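Local coordinates for benzoylformate Decarboxylase (Polynucleobacter necessarius, PDB 4K9Q), which binds thiamine diphosphate and magnesium and probably catalyses the non-oxidative decarboxylation of benzoylformate to benzaldehyde, at residues Ala191-Ala196 with Thr291-Ser296; Pro364-Leu369 with Ser417-Pro422; Met340-Arg345 with Val355-Lys360; Arg2-Ile7 with Lys165-Val170. All blocks are in the same frame, centred on the assembly; numbering follows the deposited sequence. Where two conformers were deposited one is given.

Interaction 1. Residues Ala191-Ala196 with Thr291-Ser296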
loop_
_atom_site.group_PDB
_atom_site.type_symbol
_atom_site.label_atom_id
_atom_site.label_comp_id
_atom_site.label_asym_id
_atom_site.label_seq_id
_atom_site.Cartn_x
_atom_site.Cartn_y
_atom_site.Cartn_z
ATOM N N ALA A 191 14.456 28.550 -24.861
ATOM C CA ALA A 191 14.806 29.103 -26.169
ATOM C C ALA A 191 16.032 30.005 -26.059
ATOM O O ALA A 191 16.923 29.965 -26.907
ATOM C CB ALA A 191 13.629 29.865 -26.755
ATOM N N GLN A 192 16.084 30.807 -25.003
ATOM C CA GLN A 192 17.234 31.678 -24.775
ATOM C C GLN A 192 18.520 30.866 -24.621
ATOM O O GLN A 192 19.559 31.215 -25.191
ATOM C CB GLN A 192 17.016 32.554 -23.543
ATOM C CG GLN A 192 15.959 33.632 -23.726
ATOM C CD GLN A 192 15.605 34.339 -22.423
ATOM O OE1 GLN A 192 16.144 34.026 -21.359
ATOM N NE2 GLN A 192 14.691 35.301 -22.505
ATOM N N ARG A 193 18.456 29.787 -23.843
ATOM C CA ARG A 193 19.620 28.917 -23.657
ATOM C C ARG A 193 20.057 28.343 -24.992
ATOM O O ARG A 193 21.243 28.332 -25.322
ATOM C CB ARG A 193 19.310 27.782 -22.676
ATOM C CG ARG A 193 19.050 28.245 -21.255
ATOM C CD ARG A 193 20.331 28.304 -20.451
ATOM N NE ARG A 193 20.921 26.978 -20.261
ATOM C CZ ARG A 193 20.510 26.103 -19.346
ATOM N NH1 ARG A 193 19.501 26.411 -18.539
ATOM N NH2 ARG A 193 21.101 24.918 -19.243
ATOM N N ILE A 194 19.092 27.865 -25.769
ATOM C CA ILE A 194 19.403 27.236 -27.048
ATOM C C ILE A 194 20.032 28.238 -28.018
ATOM O O ILE A 194 21.040 27.950 -28.662
ATOM C CB ILE A 194 18.153 26.597 -27.681
ATOM C CG1 ILE A 194 17.687 25.418 -26.822
ATOM C CG2 ILE A 194 18.449 26.145 -29.098
ATOM C CD1 ILE A 194 16.317 24.887 -27.205
ATOM N N THR A 195 19.436 29.422 -28.099
ATOM C CA THR A 195 19.917 30.467 -28.995
ATOM C C THR A 195 21.348 30.879 -28.653
ATOM O O THR A 195 22.157 31.144 -29.543
ATOM C CB THR A 195 18.979 31.699 -28.957
ATOM O OG1 THR A 195 17.706 31.334 -29.504
ATOM C CG2 THR A 195 19.556 32.841 -29.768
ATOM N N ALA A 196 21.663 30.907 -27.363
ATOM C CA ALA A 196 22.991 31.321 -26.903
ATOM C C ALA A 196 24.064 30.239 -27.038
ATOM O O ALA A 196 25.262 30.542 -27.015
ATOM C CB ALA A 196 22.923 31.795 -25.471
ATOM N N THR A 291 25.688 21.719 -20.093
ATOM C CA THR A 291 24.484 21.777 -19.265
ATOM C C THR A 291 23.382 21.116 -20.076
ATOM O O THR A 291 23.542 20.899 -21.281
ATOM C CB THR A 291 24.075 23.212 -18.895
ATOM O OG1 THR A 291 23.688 23.927 -20.074
ATOM C CG2 THR A 291 25.235 23.938 -18.201
ATOM N N LEU A 292 22.274 20.788 -19.424
ATOM C CA LEU A 292 21.215 20.021 -20.075
ATOM C C LEU A 292 19.828 20.624 -19.862
ATOM O O LEU A 292 19.514 21.121 -18.773
ATOM C CB LEU A 292 21.250 18.568 -19.577
ATOM C CG LEU A 292 20.221 17.568 -20.117
ATOM C CD1 LEU A 292 20.813 16.146 -20.201
ATOM C CD2 LEU A 292 18.976 17.582 -19.246
ATOM N N LEU A 293 19.004 20.563 -20.911
ATOM C CA LEU A 293 17.584 20.892 -20.807
ATOM C C LEU A 293 16.794 19.612 -21.049
ATOM O O LEU A 293 17.196 18.787 -21.876
ATOM C CB LEU A 293 17.182 21.928 -21.860
ATOM C CG LEU A 293 17.998 23.220 -21.870
ATOM C CD1 LEU A 293 17.567 24.114 -23.016
ATOM C CD2 LEU A 293 17.850 23.934 -20.546
ATOM N N GLN A 294 15.678 19.452 -20.334
ATOM C CA GLN A 294 14.802 18.284 -20.497
ATOM C C GLN A 294 13.337 18.700 -20.651
ATOM O O GLN A 294 12.850 19.531 -19.894
ATOM C CB GLN A 294 14.908 17.355 -19.278
ATOM C CG GLN A 294 14.062 16.079 -19.424
ATOM C CD GLN A 294 13.980 15.256 -18.150
ATOM O OE1 GLN A 294 14.373 15.709 -17.076
ATOM N NE2 GLN A 294 13.478 14.027 -18.271
ATOM N N VAL A 295 12.639 18.109 -21.621
ATOM C CA VAL A 295 11.180 18.227 -21.735
ATOM C C VAL A 295 10.610 16.816 -21.685
ATOM O O VAL A 295 11.074 15.942 -22.425
ATOM C CB VAL A 295 10.770 18.862 -23.085
ATOM C CG1 VAL A 295 9.251 18.775 -23.305
ATOM C CG2 VAL A 295 11.253 20.306 -23.172
ATOM N N SER A 296 9.652 16.577 -20.794
ATOM C CA SER A 296 8.943 15.299 -20.750
ATOM C C SER A 296 7.478 15.596 -20.490
ATOM O O SER A 296 7.159 16.608 -19.862
ATOM C CB SER A 296 9.498 14.396 -19.644
ATOM O OG SER A 296 8.721 13.212 -19.509
HETATM O O HOH W 1 21.007 23.102 -17.225
#
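Arg-193 of helix 184-196 stands over Leu-293 of strand 291-296 with their CA atoms 8.8 Å apart, the axes of the two short segments approaching to 10.3 Å and their N-to-C directions 137° apart. This is helix-on-sheet packing in the Rossmann-like central domain, where strand 291-296 runs between strands 266-270 and 309-312 of a parallel sheet. Arg-193 is bent at chi2 (-89°), which places CD, and again at chi3, which places NE. The guanidinium ends over Leu-293: CD2 of the leucine lies against one face, toward the rim, 3.6 Å from Arg-193 NH1. Near the plane of the same group, Arg-193 NH2 donates to Thr-291 OG1 at 2.9 Å, while Arg-193 NH1 makes a salt bridge to Asp-309. On the apolar side Ile-194 CG1 meets Leu-293 CD1 at 4.0 Å, and Phe-220 and Leu-224 of helix 214-224 also pack on the isoleucine. An alanine in place of Arg-193 would probably leave Asp-309 without its charged mate and Leu-293 CD2 without its flat cover. One water completes the polar edge, accepting from Arg-193 NH2 at 2.7 Å and donating to Leu-292 O at 2.9 Å.

Interaction 2. Residues Pro364-Leu369 with Ser417-Pro422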
loop_
_atom_site.group_PDB
_atom_site.type_symbol
_atom_site.label_atom_id
_atom_site.label_comp_id
_atom_site.label_asym_id
_atom_site.label_seq_id
_atom_site.Cartn_x
_atom_site.Cartn_y
_atom_site.Cartn_z
ATOM N N PRO A 364 8.586 -4.882 -48.064
ATOM C CA PRO A 364 7.892 -3.802 -48.765
ATOM C C PRO A 364 8.154 -2.466 -48.085
ATOM O O PRO A 364 8.627 -2.418 -46.938
ATOM C CB PRO A 364 6.415 -4.200 -48.653
ATOM C CG PRO A 364 6.343 -5.114 -47.500
ATOM C CD PRO A 364 7.655 -5.843 -47.451
ATOM N N LYS A 365 7.844 -1.377 -48.779
ATOM C CA LYS A 365 8.074 -0.051 -48.221
ATOM C C LYS A 365 7.304 0.156 -46.915
ATOM O O LYS A 365 7.824 0.754 -45.982
ATOM C CB LYS A 365 7.723 1.030 -49.238
ATOM N N GLU A 366 6.073 -0.350 -46.842
ATOM C CA GLU A 366 5.267 -0.162 -45.640
ATOM C C GLU A 366 5.066 -1.430 -44.805
ATOM O O GLU A 366 4.247 -2.293 -45.142
ATOM C CB GLU A 366 3.919 0.458 -45.987
ATOM C CG GLU A 366 4.021 1.892 -46.456
ATOM C CD GLU A 366 2.753 2.666 -46.190
ATOM O OE1 GLU A 366 2.838 3.907 -46.087
ATOM O OE2 GLU A 366 1.676 2.038 -46.071
ATOM N N ILE A 367 5.823 -1.525 -43.714
ATOM C CA ILE A 367 5.648 -2.588 -42.731
ATOM C C ILE A 367 5.593 -1.959 -41.344
ATOM O O ILE A 367 5.923 -0.782 -41.171
ATOM C CB ILE A 367 6.814 -3.622 -42.759
ATOM C CG1 ILE A 367 8.140 -2.974 -42.349
ATOM C CG2 ILE A 367 6.935 -4.268 -44.125
ATOM C CD1 ILE A 367 9.262 -3.985 -42.127
ATOM N N VAL A 368 5.130 -2.732 -40.371
ATOM C CA VAL A 368 5.324 -2.388 -38.966
ATOM C C VAL A 368 6.428 -3.315 -38.485
ATOM O O VAL A 368 6.421 -4.498 -38.816
ATOM C CB VAL A 368 4.043 -2.607 -38.154
ATOM C CG1 VAL A 368 4.323 -2.449 -36.661
ATOM C CG2 VAL A 368 2.954 -1.622 -38.601
ATOM N N LEU A 369 7.402 -2.775 -37.753
ATOM C CA LEU A 369 8.528 -3.570 -37.272
ATOM C C LEU A 369 8.506 -3.594 -35.750
ATOM O O LEU A 369 8.466 -2.542 -35.114
ATOM C CB LEU A 369 9.856 -2.978 -37.754
ATOM C CG LEU A 369 11.077 -3.809 -37.343
ATOM C CD1 LEU A 369 11.079 -5.122 -38.077
ATOM C CD2 LEU A 369 12.372 -3.046 -37.626
ATOM N N SER A 417 -7.662 0.438 -38.665
ATOM C CA SER A 417 -7.392 1.653 -39.423
ATOM C C SER A 417 -7.646 1.408 -40.901
ATOM O O SER A 417 -8.041 2.313 -41.637
ATOM C CB SER A 417 -5.949 2.107 -39.223
ATOM O OG SER A 417 -5.068 1.286 -39.956
ATOM N N GLY A 418 -7.419 0.172 -41.322
ATOM C CA GLY A 418 -7.591 -0.205 -42.707
ATOM C C GLY A 418 -6.306 -0.138 -43.506
ATOM O O GLY A 418 -6.296 -0.481 -44.684
ATOM N N ARG A 419 -5.219 0.292 -42.870
ATOM C CA ARG A 419 -3.943 0.431 -43.556
ATOM C C ARG A 419 -3.340 -0.926 -43.926
ATOM O O ARG A 419 -2.707 -1.084 -44.981
ATOM C CB ARG A 419 -2.975 1.233 -42.696
ATOM C CG ARG A 419 -1.769 1.724 -43.440
ATOM C CD ARG A 419 -1.030 2.735 -42.593
ATOM N NE ARG A 419 0.248 3.084 -43.191
ATOM C CZ ARG A 419 1.168 3.821 -42.582
ATOM N NH1 ARG A 419 0.933 4.281 -41.366
ATOM N NH2 ARG A 419 2.317 4.094 -43.188
ATOM N N ASN A 420 -3.543 -1.904 -43.050
ATOM C CA ASN A 420 -3.196 -3.298 -43.322
ATOM C C ASN A 420 -1.736 -3.610 -43.651
ATOM O O ASN A 420 -1.449 -4.501 -44.451
ATOM C CB ASN A 420 -4.139 -3.893 -44.373
ATOM C CG ASN A 420 -5.512 -4.162 -43.799
ATOM O OD1 ASN A 420 -5.665 -5.012 -42.921
ATOM N ND2 ASN A 420 -6.518 -3.430 -44.272
ATOM N N ARG A 421 -0.813 -2.910 -43.005
ATOM C CA ARG A 421 0.595 -3.248 -43.134
ATOM C C ARG A 421 0.878 -4.565 -42.412
ATOM O O ARG A 421 0.308 -4.823 -41.353
ATOM C CB ARG A 421 1.458 -2.149 -42.515
ATOM C CG ARG A 421 1.373 -0.814 -43.228
ATOM C CD ARG A 421 2.135 0.251 -42.449
ATOM N NE ARG A 421 1.480 0.551 -41.181
ATOM C CZ ARG A 421 2.017 1.295 -40.222
ATOM N NH1 ARG A 421 3.226 1.805 -40.391
ATOM N NH2 ARG A 421 1.351 1.530 -39.096
ATOM N N PRO A 422 1.772 -5.398 -42.969
ATOM C CA PRO A 422 2.197 -6.590 -42.226
ATOM C C PRO A 422 3.023 -6.186 -41.007
ATOM O O PRO A 422 3.732 -5.184 -41.067
ATOM C CB PRO A 422 3.064 -7.349 -43.234
ATOM C CG PRO A 422 3.536 -6.310 -44.192
ATOM C CD PRO A 422 2.423 -5.297 -44.288
HETATM O O HOH W 2 -0.398 -0.447 -46.451
HETATM O O HOH W 3 5.462 1.763 -42.404
#
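Ile-367 and Arg-421 bring their CA atoms to 5.1 Å where two loops, their touching parts running 68° apart, lead into neighbouring parallel strands. The strands are 368-372 and 423-428 of the sheet in the C-terminal thiamine diphosphate-binding domain, and the contact marks where their pairing begins: Val-368 N donates to Pro-422 O at 2.9 Å in an almost straight bond. Alongside, Ile-367 CG2 rests on Pro-422 CG, and Leu-512 of helix 501-513 packs on the same proline. In the polar half the guanidinium groups of two arginines lie face against face, each with a carboxylate partner. Arg-421 is sandwiched: Val-368 CG2 sits 3.4 Å above the centre of one guanidinium face and Arg-419 NH1 3.3 Å above the other. Glu-414 makes a salt bridge to Arg-421 NE and Glu-366 one to Arg-419, so the like charges are probably offset. Arg-419 has CG anti to its backbone N (chi1 -165°) and runs extended to NE, crossing Glu-366 at about a right angle. Its NH2 reaches Glu-366 OE1 at 3.0 Å from above the carboxylate plane, the two flat groups being turned 59° apart; the bond from NE to Glu-366 OE2 is weak. In the guanidinium plane of Arg-421 lies a water that accepts from NH1 at 3.0 Å and donates to Ile-367 O at 2.9 Å.

Interaction 3. Residues Met340-Arg345 with Val355-Lys360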
loop_
_atom_site.group_PDB
_atom_site.type_symbol
_atom_site.label_atom_id
_atom_site.label_comp_id
_atom_site.label_asym_id
_atom_site.label_seq_id
_atom_site.Cartn_x
_atom_site.Cartn_y
_atom_site.Cartn_z
ATOM N N MET A 340 24.914 1.639 -43.898
ATOM C CA MET A 340 24.785 0.285 -43.396
ATOM C C MET A 340 25.972 -0.535 -43.875
ATOM O O MET A 340 26.352 -0.458 -45.051
ATOM C CB MET A 340 23.483 -0.331 -43.903
ATOM C CG MET A 340 23.240 -1.751 -43.414
ATOM S SD MET A 340 21.945 -2.554 -44.357
ATOM C CE MET A 340 22.771 -2.843 -45.921
ATOM N N THR A 341 26.571 -1.290 -42.960
ATOM C CA THR A 341 27.635 -2.228 -43.322
ATOM C C THR A 341 27.055 -3.473 -43.985
ATOM O O THR A 341 25.845 -3.705 -43.929
ATOM C CB THR A 341 28.463 -2.654 -42.093
ATOM O OG1 THR A 341 27.627 -3.359 -41.166
ATOM C CG2 THR A 341 29.083 -1.437 -41.412
ATOM N N LYS A 342 27.918 -4.260 -44.627
ATOM C CA LYS A 342 27.498 -5.463 -45.337
ATOM C C LYS A 342 28.191 -6.674 -44.719
ATOM O O LYS A 342 29.415 -6.811 -44.797
ATOM C CB LYS A 342 27.839 -5.356 -46.831
ATOM C CG LYS A 342 27.149 -4.203 -47.568
ATOM C CD LYS A 342 25.718 -4.544 -47.931
ATOM C CE LYS A 342 25.046 -3.391 -48.676
ATOM N NZ LYS A 342 23.673 -3.742 -49.147
ATOM N N GLU A 343 27.406 -7.541 -44.088
ATOM C CA GLU A 343 27.938 -8.707 -43.394
ATOM C C GLU A 343 28.359 -9.776 -44.406
ATOM O O GLU A 343 27.872 -9.801 -45.535
ATOM C CB GLU A 343 26.873 -9.257 -42.428
ATOM C CG GLU A 343 27.272 -10.485 -41.613
ATOM C CD GLU A 343 28.476 -10.244 -40.716
ATOM O OE1 GLU A 343 29.620 -10.449 -41.184
ATOM O OE2 GLU A 343 28.280 -9.869 -39.535
ATOM N N ASP A 344 29.275 -10.644 -43.986
ATOM C CA ASP A 344 29.717 -11.784 -44.787
ATOM C C ASP A 344 28.616 -12.845 -44.863
ATOM O O ASP A 344 28.370 -13.566 -43.895
ATOM C CB ASP A 344 30.986 -12.374 -44.160
ATOM C CG ASP A 344 31.616 -13.459 -45.011
ATOM O OD1 ASP A 344 30.969 -13.942 -45.966
ATOM O OD2 ASP A 344 32.760 -13.844 -44.699
ATOM N N ARG A 345 27.961 -12.945 -46.016
ATOM C CA ARG A 345 26.848 -13.873 -46.185
ATOM C C ARG A 345 27.314 -15.293 -46.436
ATOM O O ARG A 345 26.502 -16.221 -46.489
ATOM C CB ARG A 345 25.937 -13.423 -47.327
ATOM C CG ARG A 345 25.320 -12.064 -47.078
ATOM C CD ARG A 345 24.240 -11.749 -48.072
ATOM N NE ARG A 345 23.796 -10.371 -47.910
ATOM C CZ ARG A 345 22.665 -9.888 -48.409
ATOM N NH1 ARG A 345 21.854 -10.677 -49.095
ATOM N NH2 ARG A 345 22.352 -8.612 -48.217
ATOM N N VAL A 355 21.222 -11.938 -41.731
ATOM C CA VAL A 355 19.807 -12.289 -41.652
ATOM C C VAL A 355 18.957 -11.017 -41.745
ATOM O O VAL A 355 18.000 -10.949 -42.522
ATOM C CB VAL A 355 19.480 -13.064 -40.353
ATOM C CG1 VAL A 355 17.967 -13.253 -40.196
ATOM C CG2 VAL A 355 20.188 -14.415 -40.359
ATOM N N LEU A 356 19.323 -10.007 -40.963
ATOM C CA LEU A 356 18.603 -8.738 -40.975
ATOM C C LEU A 356 18.636 -8.059 -42.348
ATOM O O LEU A 356 17.613 -7.556 -42.818
ATOM C CB LEU A 356 19.148 -7.803 -39.901
ATOM C CG LEU A 356 18.841 -8.213 -38.459
ATOM C CD1 LEU A 356 19.794 -7.509 -37.527
ATOM C CD2 LEU A 356 17.370 -7.932 -38.100
ATOM N N GLU A 357 19.804 -8.047 -42.985
ATOM C CA GLU A 357 19.932 -7.493 -44.335
ATOM C C GLU A 357 19.003 -8.178 -45.331
ATOM O O GLU A 357 18.397 -7.517 -46.174
ATOM C CB GLU A 357 21.367 -7.614 -44.837
ATOM C CG GLU A 357 22.354 -6.677 -44.165
ATOM C CD GLU A 357 23.762 -6.944 -44.645
ATOM O OE1 GLU A 357 23.986 -6.833 -45.870
ATOM O OE2 GLU A 357 24.632 -7.291 -43.812
ATOM N N VAL A 358 18.905 -9.503 -45.242
ATOM C CA VAL A 358 18.013 -10.262 -46.119
ATOM C C VAL A 358 16.549 -9.878 -45.889
ATOM O O VAL A 358 15.769 -9.729 -46.830
ATOM C CB VAL A 358 18.225 -11.782 -45.963
ATOM C CG1 VAL A 358 17.150 -12.557 -46.711
ATOM C CG2 VAL A 358 19.608 -12.147 -46.478
ATOM N N LEU A 359 16.171 -9.690 -44.631
ATOM C CA LEU A 359 14.808 -9.265 -44.347
ATOM C C LEU A 359 14.560 -7.859 -44.898
ATOM O O LEU A 359 13.553 -7.614 -45.561
ATOM C CB LEU A 359 14.537 -9.298 -42.848
ATOM C CG LEU A 359 14.591 -10.657 -42.171
ATOM C CD1 LEU A 359 14.361 -10.480 -40.677
ATOM C CD2 LEU A 359 13.536 -11.570 -42.768
ATOM N N LYS A 360 15.490 -6.947 -44.640
ATOM C CA LYS A 360 15.342 -5.566 -45.087
ATOM C C LYS A 360 15.193 -5.473 -46.614
ATOM O O LYS A 360 14.259 -4.839 -47.121
ATOM C CB LYS A 360 16.520 -4.721 -44.579
ATOM C CG LYS A 360 16.571 -3.307 -45.114
ATOM C CD LYS A 360 15.371 -2.494 -44.679
ATOM C CE LYS A 360 15.370 -1.133 -45.366
ATOM N NZ LYS A 360 14.312 -0.235 -44.840
HETATM O O HOH W 4 22.327 -5.464 -47.710
HETATM O O HOH W 5 25.732 -8.572 -46.773
#
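Glu-357 reaches from helix 352-361 into the backbone of residues 340-345, part of the long linker between helix 315-323 and this helix. Its chain runs extended beyond CG (chi2 175°), carrying the carboxylate among Met-340, Lys-342, Glu-343 and Arg-345. Low on the stem, Glu-357 CG lies 4.1 Å from Met-340 SD. At the tip, Glu-357 OE2 accepts from Glu-343 N at 2.8 Å through its syn lone pair, with an N-H...O angle of 169°, and is also hydrogen-bonded to His-353 ND1 one turn earlier in the helix. Glu-357 OE1 takes hydrogen bonds from two waters: one, at 2.8 Å, also accepts from Lys-342 NZ, and the other, at 2.6 Å, links Glu-343 O and Arg-345 NE. Arg-345 NH2 adds a weak hydrogen bond, part of a salt bridge, to Glu-357 OE1 at 3.4 Å, its guanidinium turned 77° from the carboxylate. Next along the helix, Val-358 CG2 lies over one guanidinium face, 3.7 Å from Arg-345 NH1, while Glu-361 provides the stronger salt bridge to that arginine. A leucine in place of Glu-357 would probably leave Glu-343 N without its acceptor and the two waters without a common partner. The chemistry is that of a buried carboxylate serving as a shared acceptor: with a lysine and an arginine nearby it is likely to be ionised, and it ties an irregular linker to a regular helix.

Interaction 4. Residues Arg2-Ile7 with Lys165-Val170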
loop_
_atom_site.group_PDB
_atom_site.type_symbol
_atom_site.label_atom_id
_atom_site.label_comp_id
_atom_site.label_asym_id
_atom_site.label_seq_id
_atom_site.Cartn_x
_atom_site.Cartn_y
_atom_site.Cartn_z
ATOM N N ARG A 2 -32.257 1.142 -16.109
ATOM C CA ARG A 2 -31.692 0.095 -16.947
ATOM C C ARG A 2 -30.652 -0.683 -16.148
ATOM O O ARG A 2 -30.289 -0.278 -15.049
ATOM C CB ARG A 2 -31.081 0.687 -18.218
ATOM C CG ARG A 2 -32.119 1.072 -19.260
ATOM C CD ARG A 2 -31.489 1.518 -20.567
ATOM N NE ARG A 2 -32.371 1.224 -21.694
ATOM C CZ ARG A 2 -33.264 2.071 -22.194
ATOM N NH1 ARG A 2 -34.025 1.700 -23.219
ATOM N NH2 ARG A 2 -33.398 3.287 -21.671
ATOM N N THR A 3 -30.178 -1.806 -16.687
ATOM C CA THR A 3 -29.169 -2.572 -15.957
ATOM C C THR A 3 -27.835 -1.841 -15.999
ATOM O O THR A 3 -27.544 -1.110 -16.944
ATOM C CB THR A 3 -28.942 -3.980 -16.538
ATOM O OG1 THR A 3 -28.472 -3.873 -17.889
ATOM C CG2 THR A 3 -30.229 -4.801 -16.500
ATOM N N VAL A 4 -27.031 -2.050 -14.966
ATOM C CA VAL A 4 -25.660 -1.563 -14.953
ATOM C C VAL A 4 -24.961 -1.929 -16.269
ATOM O O VAL A 4 -24.275 -1.106 -16.876
ATOM C CB VAL A 4 -24.885 -2.166 -13.764
ATOM C CG1 VAL A 4 -23.384 -1.852 -13.881
ATOM C CG2 VAL A 4 -25.471 -1.697 -12.426
ATOM N N LYS A 5 -25.150 -3.163 -16.732
ATOM C CA LYS A 5 -24.489 -3.604 -17.956
ATOM C C LYS A 5 -24.918 -2.772 -19.177
ATOM O O LYS A 5 -24.073 -2.300 -19.944
ATOM C CB LYS A 5 -24.725 -5.100 -18.207
ATOM C CG LYS A 5 -23.974 -5.637 -19.430
ATOM C CD LYS A 5 -23.924 -7.160 -19.445
ATOM C CE LYS A 5 -25.295 -7.784 -19.667
ATOM N NZ LYS A 5 -25.788 -7.609 -21.060
ATOM N N GLU A 6 -26.223 -2.579 -19.348
ATOM C CA GLU A 6 -26.694 -1.833 -20.513
ATOM C C GLU A 6 -26.161 -0.395 -20.506
ATOM O O GLU A 6 -25.699 0.110 -21.526
ATOM C CB GLU A 6 -28.224 -1.845 -20.620
ATOM C CG GLU A 6 -28.703 -1.287 -21.951
ATOM C CD GLU A 6 -30.198 -1.424 -22.166
ATOM O OE1 GLU A 6 -30.873 -2.071 -21.339
ATOM O OE2 GLU A 6 -30.696 -0.874 -23.170
ATOM N N ILE A 7 -26.216 0.253 -19.347
ATOM C CA ILE A 7 -25.727 1.624 -19.212
ATOM C C ILE A 7 -24.220 1.726 -19.459
ATOM O O ILE A 7 -23.741 2.665 -20.092
ATOM C CB ILE A 7 -26.084 2.179 -17.832
ATOM C CG1 ILE A 7 -27.611 2.215 -17.691
ATOM C CG2 ILE A 7 -25.453 3.558 -17.612
ATOM C CD1 ILE A 7 -28.091 2.434 -16.272
ATOM N N LYS A 165 -28.045 -5.524 -11.980
ATOM C CA LYS A 165 -28.840 -4.619 -11.140
ATOM C C LYS A 165 -29.491 -3.517 -11.980
ATOM O O LYS A 165 -28.850 -2.914 -12.843
ATOM C CB LYS A 165 -27.980 -3.990 -10.036
ATOM C CG LYS A 165 -27.328 -4.984 -9.060
ATOM C CD LYS A 165 -28.372 -5.736 -8.240
ATOM C CE LYS A 165 -27.733 -6.521 -7.102
ATOM N NZ LYS A 165 -27.170 -7.792 -7.596
ATOM N N LEU A 166 -30.774 -3.266 -11.736
ATOM C CA LEU A 166 -31.451 -2.116 -12.327
ATOM C C LEU A 166 -31.109 -0.872 -11.534
ATOM O O LEU A 166 -31.259 -0.849 -10.312
ATOM C CB LEU A 166 -32.960 -2.314 -12.302
ATOM C CG LEU A 166 -33.541 -3.252 -13.354
ATOM C CD1 LEU A 166 -35.044 -3.361 -13.150
ATOM C CD2 LEU A 166 -33.218 -2.739 -14.748
ATOM N N ILE A 167 -30.653 0.164 -12.227
ATOM C CA ILE A 167 -30.236 1.399 -11.575
ATOM C C ILE A 167 -30.799 2.599 -12.329
ATOM O O ILE A 167 -31.153 2.489 -13.506
ATOM C CB ILE A 167 -28.691 1.515 -11.504
ATOM C CG1 ILE A 167 -28.082 1.575 -12.908
ATOM C CG2 ILE A 167 -28.094 0.355 -10.704
ATOM C CD1 ILE A 167 -26.641 2.094 -12.932
ATOM N N PRO A 168 -30.891 3.754 -11.652
ATOM C CA PRO A 168 -31.365 4.970 -12.316
ATOM C C PRO A 168 -30.514 5.308 -13.531
ATOM O O PRO A 168 -29.289 5.161 -13.505
ATOM C CB PRO A 168 -31.197 6.043 -11.236
ATOM C CG PRO A 168 -31.285 5.294 -9.952
ATOM C CD PRO A 168 -30.605 3.979 -10.225
ATOM N N GLU A 169 -31.170 5.735 -14.601
ATOM C CA GLU A 169 -30.466 6.161 -15.796
ATOM C C GLU A 169 -29.866 7.538 -15.546
ATOM O O GLU A 169 -30.572 8.548 -15.577
ATOM C CB GLU A 169 -31.421 6.203 -16.993
ATOM C CG GLU A 169 -31.193 5.107 -18.021
ATOM C CD GLU A 169 -29.945 5.332 -18.857
ATOM O OE1 GLU A 169 -29.903 4.834 -20.005
ATOM O OE2 GLU A 169 -29.006 6.002 -18.372
ATOM N N VAL A 170 -28.565 7.567 -15.268
ATOM C CA VAL A 170 -27.843 8.820 -15.082
ATOM C C VAL A 170 -26.801 8.984 -16.184
ATOM O O VAL A 170 -26.115 8.027 -16.558
ATOM C CB VAL A 170 -27.155 8.890 -13.704
ATOM C CG1 VAL A 170 -26.308 10.150 -13.593
ATOM C CG2 VAL A 170 -28.195 8.845 -12.592
#
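Lys-165 O accepts a hydrogen bond from Val-4 N, at the start of the helix, at 2.9 Å, nearly along the C=O axis, and Thr-3 CA adds a CA-H...O contact at 3.1 Å. Two residues back from Val-4, Arg-2 and Ile-167 form an antiparallel hydrogen-bonded pair, Ile-167 N donating to Arg-2 O at 2.9 Å and Arg-2 N to Ile-167 O at 3.1 Å. Thr-3 and Leu-166, the adjoining non-hydrogen-bonded pair, turn to the other face, where Thr-3 CG2 meets Leu-166 CD2. With OG1 of Thr-3 between the backbone N and the carbonyl carbon (chi1 61°), the hydroxyl accepts from Glu-6 N at 3.0 Å, a capping bond with Thr-3 as the N-cap residue. On the sheet face that carries Arg-2 and Ile-167, the isoleucine packs on the start of the helix. Its CG2 touches Val-4 CG2 at 3.7 Å, and its CG1 is pressed against Ile-7 CD1 at 3.5 Å, tighter than usual for two carbons; Pro-136 of helix 135-147 packs on both isoleucines. Glu-169 passes Ile-7 in the opposite sense, its CD 4.1 Å from Ile-7 CG1. The general lesson is economy: one short antiparallel ribbon, running into a capped helix, joins the start of the N-terminal thiamine diphosphate-binding domain to the chain that follows strand 154-159.

Along the chain the order is interaction 4, then 1, 3 and 2, each closing before the next opens, so the four contacts sample three alpha/beta domains in series. Interaction 4 joins the chain start to the segment that follows strand 154-159, interaction 1 packs a helix on the central sheet, and interactions 3 and 2 lead from the linker into the C-terminal sheet. The last two adjoin in sequence, helix 352-361 being followed by strand 368-372, and the centres of the two contacts are about 22 Å apart. Interactions 3 and 4 lie on opposite sides of the chain's centre, about 59 Å between their centres. All four lie away from the annotated cofactor sites: they are structural packing within the domains and linker.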